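Local coordinates for 4-oxalocrotonate tautomerase (Thermus thermophilus, PDB 3ABF), which belongs to the tautomerase superfamily of small enzymes, built from short beta-alpha-beta chains that assemble here as a hexamer, at residues R23-A28 and E34-V39. Sequence-based numbering, arbitrary orientation.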
loop_
_atom_site.group_PDB
_atom_site.type_symbol
_atom_site.label_atom_id
_atom_site.label_comp_id
_atom_site.label_asym_id
_atom_site.label_seq_id
_atom_site.Cartn_x
_atom_site.Cartn_y
_atom_site.Cartn_z
ATOM N N ARG A 23 6.613 -19.248 10.263
ATOM C CA ARG A 23 8.011 -18.849 10.357
ATOM C C ARG A 23 8.160 -17.332 10.463
ATOM O O ARG A 23 8.900 -16.830 11.317
ATOM C CB ARG A 23 8.779 -19.371 9.152
ATOM N N LEU A 24 7.459 -16.599 9.602
ATOM C CA LEU A 24 7.541 -15.141 9.653
ATOM C C LEU A 24 7.066 -14.614 10.998
ATOM O O LEU A 24 7.686 -13.725 11.585
ATOM C CB LEU A 24 6.685 -14.502 8.556
ATOM C CG LEU A 24 7.217 -14.477 7.130
ATOM C CD1 LEU A 24 6.272 -13.641 6.278
ATOM C CD2 LEU A 24 8.611 -13.870 7.101
ATOM N N THR A 25 5.961 -15.152 11.490
ATOM C CA THR A 25 5.424 -14.685 12.759
ATOM C C THR A 25 6.408 -14.993 13.883
ATOM O O THR A 25 6.468 -14.277 14.884
ATOM C CB THR A 25 4.079 -15.351 13.076
ATOM O OG1 THR A 25 3.160 -15.104 12.007
ATOM C CG2 THR A 25 3.497 -14.794 14.381
ATOM N N GLU A 26 7.192 -16.051 13.701
ATOM C CA GLU A 26 8.162 -16.453 14.709
ATOM C C GLU A 26 9.305 -15.447 14.793
ATOM O O GLU A 26 9.626 -14.946 15.868
ATOM C CB GLU A 26 8.715 -17.842 14.371
ATOM C CG GLU A 26 9.695 -18.404 15.393
ATOM C CD GLU A 26 10.326 -19.706 14.937
ATOM O OE1 GLU A 26 11.033 -20.340 15.751
ATOM O OE2 GLU A 26 10.121 -20.097 13.764
ATOM N N MET A 27 9.906 -15.148 13.645
ATOM C CA MET A 27 11.030 -14.221 13.578
ATOM C C MET A 27 10.676 -12.791 13.968
ATOM O O MET A 27 11.451 -12.131 14.663
ATOM C CB MET A 27 11.650 -14.255 12.177
ATOM N N ALA A 28 9.510 -12.311 13.540
ATOM C CA ALA A 28 9.088 -10.945 13.868
ATOM C C ALA A 28 8.706 -10.791 15.337
ATOM O O ALA A 28 8.988 -9.767 15.962
ATOM C CB ALA A 28 7.907 -10.529 12.982
ATOM N N GLU A 34 7.371 -8.620 20.243
ATOM C CA GLU A 34 5.925 -8.504 20.068
ATOM C C GLU A 34 5.185 -9.802 20.370
ATOM O O GLU A 34 5.641 -10.883 20.007
ATOM C CB GLU A 34 5.601 -8.079 18.631
ATOM C CG GLU A 34 5.771 -6.596 18.358
ATOM C CD GLU A 34 4.591 -5.791 18.853
ATOM O OE1 GLU A 34 4.133 -6.051 19.984
ATOM O OE2 GLU A 34 4.122 -4.897 18.119
ATOM N N PRO A 35 4.032 -9.703 21.047
ATOM C CA PRO A 35 3.214 -10.871 21.391
ATOM C C PRO A 35 2.519 -11.349 20.111
ATOM O O PRO A 35 1.984 -10.531 19.352
ATOM C CB PRO A 35 2.206 -10.312 22.391
ATOM C CG PRO A 35 2.882 -9.077 22.934
ATOM C CD PRO A 35 3.514 -8.496 21.710
ATOM N N TYR A 36 2.525 -12.660 19.880
ATOM C CA TYR A 36 1.902 -13.250 18.693
ATOM C C TYR A 36 0.618 -12.599 18.216
ATOM O O TYR A 36 0.492 -12.275 17.041
ATOM C CB TYR A 36 1.630 -14.737 18.913
ATOM C CG TYR A 36 2.751 -15.621 18.448
ATOM C CD1 TYR A 36 2.490 -16.735 17.663
ATOM C CD2 TYR A 36 4.070 -15.350 18.796
ATOM C CE1 TYR A 36 3.510 -17.564 17.235
ATOM C CE2 TYR A 36 5.102 -16.172 18.374
ATOM C CZ TYR A 36 4.809 -17.284 17.591
ATOM O OH TYR A 36 5.809 -18.135 17.185
ATOM N N GLU A 37 -0.337 -12.420 19.121
ATOM C CA GLU A 37 -1.612 -11.810 18.770
ATOM C C GLU A 37 -1.440 -10.457 18.098
ATOM O O GLU A 37 -2.363 -9.969 17.448
ATOM C CB GLU A 37 -2.487 -11.623 20.012
ATOM C CG GLU A 37 -3.010 -12.909 20.637
ATOM C CD GLU A 37 -1.899 -13.850 21.054
ATOM O OE1 GLU A 37 -0.938 -13.382 21.705
ATOM O OE2 GLU A 37 -1.992 -15.056 20.737
ATOM N N GLU A 38 -0.268 -9.848 18.262
ATOM C CA GLU A 38 -0.011 -8.532 17.684
ATOM C C GLU A 38 0.788 -8.551 16.384
ATOM O O GLU A 38 1.104 -7.500 15.830
ATOM C CB GLU A 38 0.678 -7.633 18.719
ATOM C CG GLU A 38 -0.251 -7.189 19.842
ATOM C CD GLU A 38 -1.306 -6.195 19.379
ATOM O OE1 GLU A 38 -2.356 -6.078 20.045
ATOM O OE2 GLU A 38 -1.085 -5.515 18.355
ATOM N N VAL A 39 1.126 -9.740 15.904
ATOM C CA VAL A 39 1.849 -9.866 14.650
ATOM C C VAL A 39 0.810 -10.324 13.625
ATOM O O VAL A 39 0.254 -11.423 13.736
ATOM C CB VAL A 39 2.982 -10.901 14.757
ATOM C CG1 VAL A 39 3.635 -11.105 13.405
ATOM C CG2 VAL A 39 4.015 -10.428 15.772
HETATM O O HOH W 1 0.388 -13.956 12.502
#
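The methyl CG2 of Thr-25 sits over one face of the Tyr-36 ring, 4.0 Å from its centroid and 14° off the normal, a CH-pi contact displaced toward the CD1 side of the ring. That same methyl lies 3.8 Å from CG1 of Val-39, so it fills the corner between the ring and the valine. Val-39 CG1 also approaches Ala-28 CB, one helical turn on, at 4.3 Å. At the far end of the tyrosine, OH lies alongside the backbone of Glu-26, 3.8 Å from its CA, while the glutamate chain runs extended away from the ring.

Thr-25 is turned with CG2 anti to its backbone nitrogen (chi1 -57° measured to OG1), which aims the methyl at Tyr-36 and Val-39 and leaves OG1 beside that nitrogen. There OG1 hydrogen-bonds to Val-21 O one turn back and accepts from a water, 3.0 Å away, which also donates to Val-39 O at 2.8 Å. Ala-28 and Leu-24 also pack on strand 2-9, and Thr-25 is further packed by Gly-55 of a neighbouring subunit. The contact packs the 3-10 turn 36-38, and the first residue of strand 39-46, against helix 14-31, within the beta-alpha-beta crossover of the tautomerase fold.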